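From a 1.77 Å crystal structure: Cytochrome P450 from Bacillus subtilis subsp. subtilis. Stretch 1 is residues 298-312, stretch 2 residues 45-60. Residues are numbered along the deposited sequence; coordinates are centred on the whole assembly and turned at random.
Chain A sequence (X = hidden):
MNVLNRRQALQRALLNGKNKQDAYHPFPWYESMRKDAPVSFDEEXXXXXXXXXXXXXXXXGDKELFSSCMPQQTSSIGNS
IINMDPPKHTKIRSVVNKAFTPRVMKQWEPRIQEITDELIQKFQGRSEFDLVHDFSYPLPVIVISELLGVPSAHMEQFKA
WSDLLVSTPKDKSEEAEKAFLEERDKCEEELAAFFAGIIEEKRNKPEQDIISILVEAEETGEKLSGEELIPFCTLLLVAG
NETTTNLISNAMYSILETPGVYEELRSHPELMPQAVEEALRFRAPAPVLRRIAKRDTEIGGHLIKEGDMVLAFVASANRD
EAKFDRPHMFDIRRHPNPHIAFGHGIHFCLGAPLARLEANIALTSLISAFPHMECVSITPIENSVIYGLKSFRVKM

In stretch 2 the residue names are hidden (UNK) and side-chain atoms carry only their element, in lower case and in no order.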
# COMPACT_ATOMS: atom_id res chain seq x y z
N GLU A 298 11.68 22.66 -14.19
CA GLU A 298 12.87 22.27 -13.46
C GLU A 298 12.54 21.63 -12.13
O GLU A 298 11.64 22.06 -11.41
CB GLU A 298 13.81 23.47 -13.26
CG GLU A 298 14.43 23.97 -14.55
CD GLU A 298 15.41 25.10 -14.31
OE1 GLU A 298 15.80 25.31 -13.13
OE2 GLU A 298 15.79 25.77 -15.29
N ILE A 299 13.28 20.58 -11.79
CA ILE A 299 13.15 19.95 -10.50
C ILE A 299 14.52 19.88 -9.87
O ILE A 299 15.44 19.31 -10.44
CB ILE A 299 12.54 18.54 -10.61
CG1 ILE A 299 11.05 18.63 -10.95
CG2 ILE A 299 12.72 17.79 -9.30
CD1 ILE A 299 10.20 19.23 -9.84
N GLY A 300 14.67 20.50 -8.70
CA GLY A 300 15.95 20.58 -8.04
C GLY A 300 16.99 21.24 -8.91
O GLY A 300 18.17 20.94 -8.80
N GLY A 301 16.56 22.13 -9.80
CA GLY A 301 17.47 22.82 -10.69
C GLY A 301 17.86 22.05 -11.94
O GLY A 301 18.80 22.43 -12.64
N HIS A 302 17.14 20.97 -12.23
CA HIS A 302 17.38 20.18 -13.44
C HIS A 302 16.17 20.27 -14.38
O HIS A 302 15.04 20.11 -13.94
CB HIS A 302 17.64 18.71 -13.09
CG HIS A 302 18.94 18.46 -12.41
ND1 HIS A 302 19.10 18.56 -11.04
CD2 HIS A 302 20.15 18.09 -12.90
CE1 HIS A 302 20.35 18.28 -10.72
NE2 HIS A 302 21.01 17.99 -11.83
N LEU A 303 16.43 20.50 -15.66
CA LEU A 303 15.34 20.66 -16.62
C LEU A 303 14.74 19.33 -17.07
O LEU A 303 15.39 18.52 -17.73
CB LEU A 303 15.81 21.46 -17.84
CG LEU A 303 14.83 21.58 -19.03
CD1 LEU A 303 13.52 22.25 -18.63
CD2 LEU A 303 15.49 22.35 -20.17
N ILE A 304 13.48 19.12 -16.72
CA ILE A 304 12.75 17.93 -17.12
C ILE A 304 11.88 18.28 -18.32
O ILE A 304 11.06 19.19 -18.24
CB ILE A 304 11.93 17.41 -15.95
CG1 ILE A 304 12.91 17.11 -14.80
CG2 ILE A 304 11.09 16.19 -16.36
CD1 ILE A 304 12.26 16.69 -13.51
N LYS A 305 12.07 17.57 -19.42
CA LYS A 305 11.39 17.88 -20.67
C LYS A 305 9.95 17.41 -20.66
O LYS A 305 9.65 16.37 -20.07
CB LYS A 305 12.11 17.22 -21.85
CG LYS A 305 13.52 17.71 -22.10
CD LYS A 305 14.17 16.90 -23.21
CE LYS A 305 15.51 17.47 -23.63
NZ LYS A 305 16.12 16.67 -24.73
N GLU A 306 9.08 18.15 -21.33
CA GLU A 306 7.69 17.71 -21.49
C GLU A 306 7.68 16.30 -22.03
O GLU A 306 8.37 15.99 -23.00
CB GLU A 306 6.88 18.65 -22.40
CG GLU A 306 5.52 18.07 -22.77
CD GLU A 306 4.56 19.09 -23.37
OE1 GLU A 306 4.94 20.28 -23.48
OE2 GLU A 306 3.42 18.71 -23.71
N GLY A 307 6.89 15.44 -21.39
CA GLY A 307 6.81 14.06 -21.80
C GLY A 307 7.77 13.12 -21.10
O GLY A 307 7.64 11.91 -21.26
N ASP A 308 8.73 13.66 -20.34
CA ASP A 308 9.71 12.82 -19.62
C ASP A 308 9.06 12.09 -18.46
O ASP A 308 8.23 12.65 -17.76
CB ASP A 308 10.85 13.67 -19.08
CG ASP A 308 11.90 13.98 -20.14
OD1 ASP A 308 11.64 13.74 -21.33
OD2 ASP A 308 12.97 14.48 -19.76
N MET A 309 9.48 10.84 -18.24
CA MET A 309 8.99 10.07 -17.10
C MET A 309 9.86 10.38 -15.88
O MET A 309 11.07 10.56 -16.01
CB MET A 309 9.05 8.58 -17.42
CG MET A 309 8.87 7.67 -16.22
SD MET A 309 7.15 7.27 -15.94
CE MET A 309 6.69 6.57 -17.52
N VAL A 310 9.23 10.49 -14.71
CA VAL A 310 9.94 10.79 -13.47
C VAL A 310 9.56 9.77 -12.40
O VAL A 310 8.39 9.49 -12.19
CB VAL A 310 9.57 12.19 -12.92
CG1 VAL A 310 10.29 12.45 -11.60
CG2 VAL A 310 9.91 13.27 -13.96
N LEU A 311 10.57 9.21 -11.74
CA LEU A 311 10.36 8.32 -10.60
C LEU A 311 10.61 9.09 -9.30
O LEU A 311 11.71 9.58 -9.05
CB LEU A 311 11.29 7.11 -10.70
CG LEU A 311 11.08 6.18 -11.90
CD1 LEU A 311 12.18 5.11 -11.90
CD2 LEU A 311 9.70 5.53 -11.86
N ALA A 312 9.59 9.22 -8.46
CA ALA A 312 9.71 9.97 -7.21
C ALA A 312 9.78 8.96 -6.07
O ALA A 312 8.80 8.28 -5.78
CB ALA A 312 8.52 10.91 -7.05
N UNK A 45 16.77 3.81 -19.90
CA UNK A 45 15.32 3.80 -19.76
C UNK A 45 14.69 5.18 -19.98
O UNK A 45 13.47 5.32 -20.08
c UNK A 45 14.93 3.18 -18.43
o UNK A 45 15.29 0.83 -18.85
c UNK A 45 15.62 1.82 -18.20
n UNK A 45 16.58 1.79 -17.29
N UNK A 46 15.55 6.19 -20.12
CA UNK A 46 15.11 7.57 -20.32
C UNK A 46 14.12 8.01 -19.25
O UNK A 46 13.02 8.48 -19.54
c UNK A 46 14.50 7.75 -21.72
c UNK A 46 16.40 8.71 -23.10
o UNK A 46 15.93 9.83 -23.32
c UNK A 46 15.50 7.52 -22.85
n UNK A 46 17.71 8.48 -23.06
N UNK A 47 14.52 7.86 -18.00
CA UNK A 47 13.70 8.28 -16.88
C UNK A 47 14.52 9.01 -15.83
O UNK A 47 15.68 8.67 -15.57
c UNK A 47 12.96 7.08 -16.26
c UNK A 47 12.13 6.38 -17.31
c UNK A 47 12.08 7.54 -15.11
N UNK A 48 13.92 10.04 -15.27
CA UNK A 48 14.50 10.75 -14.13
C UNK A 48 14.14 10.08 -12.81
O UNK A 48 13.03 9.61 -12.63
c UNK A 48 13.94 12.17 -14.10
c UNK A 48 13.76 13.33 -16.37
c UNK A 48 15.64 14.51 -16.44
c UNK A 48 17.73 15.46 -15.89
c UNK A 48 15.61 13.80 -15.23
n UNK A 48 14.49 14.20 -17.13
c UNK A 48 16.70 15.34 -16.79
c UNK A 48 16.67 13.93 -14.34
c UNK A 48 17.72 14.77 -14.67
c UNK A 48 14.41 13.05 -15.21
N UNK A 49 15.09 10.07 -11.87
CA UNK A 49 14.82 9.62 -10.51
C UNK A 49 15.07 10.78 -9.53
O UNK A 49 16.05 11.50 -9.64
o UNK A 49 15.26 7.28 -10.89
c UNK A 49 15.69 8.41 -10.15
N UNK A 50 14.14 10.97 -8.60
CA UNK A 50 14.20 12.12 -7.70
C UNK A 50 14.20 11.58 -6.27
O UNK A 50 13.38 10.74 -5.94
c UNK A 50 13.20 13.77 -9.33
c UNK A 50 12.98 14.13 -6.87
c UNK A 50 13.03 13.09 -7.96
N UNK A 51 15.13 12.04 -5.43
CA UNK A 51 15.37 11.41 -4.13
C UNK A 51 15.17 12.29 -2.88
O UNK A 51 15.05 11.76 -1.78
c UNK A 51 17.66 8.81 -7.20
c UNK A 51 17.35 7.52 -6.81
c UNK A 51 16.99 9.66 -5.03
c UNK A 51 17.49 9.87 -6.31
c UNK A 51 16.68 8.36 -4.65
c UNK A 51 16.78 10.81 -4.08
c UNK A 51 16.85 7.29 -5.54
N UNK A 52 15.17 13.62 -3.04
CA UNK A 52 15.04 14.51 -1.89
C UNK A 52 13.58 14.78 -1.53
O UNK A 52 12.73 14.87 -2.41
c UNK A 52 15.74 15.86 -2.14
c UNK A 52 17.27 15.91 -2.27
c UNK A 52 17.73 17.32 -2.59
c UNK A 52 17.94 15.41 -0.99
N UNK A 53 13.30 14.92 -0.25
CA UNK A 53 11.92 15.15 0.20
C UNK A 53 11.19 16.30 -0.54
O UNK A 53 10.08 16.12 -1.04
c UNK A 53 9.89 16.80 2.28
c UNK A 53 9.80 14.47 2.84
c UNK A 53 11.89 15.37 1.71
c UNK A 53 10.50 15.55 2.29
c UNK A 53 8.63 16.98 2.78
c UNK A 53 8.52 14.65 3.37
c UNK A 53 7.95 15.91 3.33
o UNK A 53 6.69 16.13 3.84
N UNK A 54 11.77 17.50 -0.59
CA UNK A 54 11.07 18.59 -1.27
C UNK A 54 10.81 18.31 -2.75
O UNK A 54 9.74 18.61 -3.29
o UNK A 54 11.02 19.90 1.16
c UNK A 54 11.84 20.39 0.36
o UNK A 54 12.67 21.27 0.69
c UNK A 54 11.82 19.92 -1.09
N UNK A 55 11.79 17.71 -3.43
CA UNK A 55 11.64 17.39 -4.84
C UNK A 55 10.58 16.31 -5.05
O UNK A 55 9.69 16.46 -5.90
c UNK A 55 12.99 16.97 -5.43
o UNK A 55 15.23 17.81 -5.47
o UNK A 55 13.58 19.25 -5.30
c UNK A 55 14.01 18.09 -5.40
N UNK A 56 10.69 15.24 -4.28
CA UNK A 56 9.70 14.16 -4.36
C UNK A 56 8.29 14.68 -4.10
O UNK A 56 7.36 14.35 -4.84
c UNK A 56 10.01 13.02 -3.36
c UNK A 56 8.79 12.09 -3.24
c UNK A 56 11.24 12.24 -3.79
N UNK A 57 8.12 15.48 -3.06
CA UNK A 57 6.78 15.93 -2.69
C UNK A 57 6.19 16.86 -3.77
O UNK A 57 5.00 16.79 -4.09
c UNK A 57 4.15 17.25 1.41
n UNK A 57 4.30 17.58 2.86
c UNK A 57 5.51 17.25 0.74
c UNK A 57 6.80 16.62 -1.32
c UNK A 57 5.43 16.78 -0.70
N UNK A 58 7.04 17.70 -4.35
CA UNK A 58 6.60 18.57 -5.43
C UNK A 58 6.15 17.77 -6.66
O UNK A 58 5.09 18.03 -7.22
c UNK A 58 8.13 21.66 -7.20
c UNK A 58 7.70 19.55 -5.83
c UNK A 58 7.71 22.47 -8.43
c UNK A 58 7.33 20.36 -7.09
n UNK A 58 6.31 22.96 -8.33
N UNK A 59 6.97 16.80 -7.08
CA UNK A 59 6.62 15.97 -8.24
C UNK A 59 5.26 15.29 -8.02
O UNK A 59 4.36 15.37 -8.85
c UNK A 59 7.22 13.87 -9.58
c UNK A 59 7.70 14.89 -8.53
c UNK A 59 9.02 15.56 -8.99
N UNK A 60 5.11 14.67 -6.86
CA UNK A 60 3.96 13.85 -6.54
C UNK A 60 2.71 14.69 -6.40
O UNK A 60 1.65 14.29 -6.84
c UNK A 60 4.24 13.04 -5.24
c UNK A 60 5.32 11.99 -5.54
c UNK A 60 2.96 12.41 -4.67

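Position 45 has two side-chain carbons, the second carrying one oxygen and one nitrogen. It does not touch stretch 1. This fits asparagine, N45.

Position 46 has three carbons, the third carrying an oxygen and a nitrogen. The side chain does not touch stretch 1. It is Q46, one methylene longer.

Position 47 has three carbons, forked at the first. A branch carbon touches the side chains of M309 and L311. This is V47. V47 CG1 lies 3.4 Å from M309 CG and 3.6 Å from L311 CG.

Position 48 has one carbon, then fused five- and six-membered rings with eight carbons and one nitrogen. The ring nitrogen meets D308, I304 lies over a ring face, and the ring also nears H302 and L303. Only tryptophan fits, so this is W48. NE1 of W48 donates a hydrogen bond to D308 OD2 at 3.1 Å. I304 CG1 sits over the face of the five-membered ring of W48, 4.0 Å from its centroid. W48 CZ3 lies 4.2 Å from H302 CB.

Position 49 has one carbon and one oxygen. The oxygen approaches L311. This is S49, with OG 3.9 Å from L311 CD1.

Position 50 has three carbons, forked at the first. A branch carbon touches I299 and V310. This is V50. V50 CG2 lies 4.0 Å from I299 CG2 and 3.9 Å from V310 CG1.

Position 51 has one carbon and a six-carbon ring without oxygen. It points away from stretch 1: F51.

Position 52 has four carbons, forked at the second. It does not touch stretch 1. It is L52, the N-cap of the helix.

Position 53 has one carbon and a six-carbon ring bearing an oxygen. It is out of reach of stretch 1. It is Y53.

Position 54 has two carbons, the second carrying two oxygens. It does not touch stretch 1. This is D54.

Position 55 has the same atoms but touches I299. This is D55, its CB 4.0 Å from I299 CG2.

Position 56 has three carbons, forked at the first. A branch carbon touches A312. This is V56. V56 CG1 lies 4.0 Å from A312 CB.

Position 57 has four carbons in a row ending in nitrogen. It points away from stretch 1. This is K57, whose NZ donates to Y53 OH at 3.0 Å.

Position 58 has the same chain but touches I299. This is K58, with CG 4.1 Å from I299 CD1.

Position 59 has three carbons, forked at the first, touching I299, V310 and A312. This is V59. V59 CG1 lies 3.9 Å from V310 CG1.

Position 60 has the same fork and touches A312. This is V60. V60 CG2 lies 3.7 Å from A312 CB.

The contact rests on two parallel strands, 309-312 and 47-50. W48 N donates to M309 O (3.0 Å), L311 N to W48 O (2.6 Å) and V50 N to L311 O (2.8 Å). V310, A312, W48 and V50 share one sheet face. The helix packs its valines against V310 and A312, while W48 reaches the 302-304 strand and D308.

Stretch 2 (45-60) NQVWSVFLYDDVKKVV
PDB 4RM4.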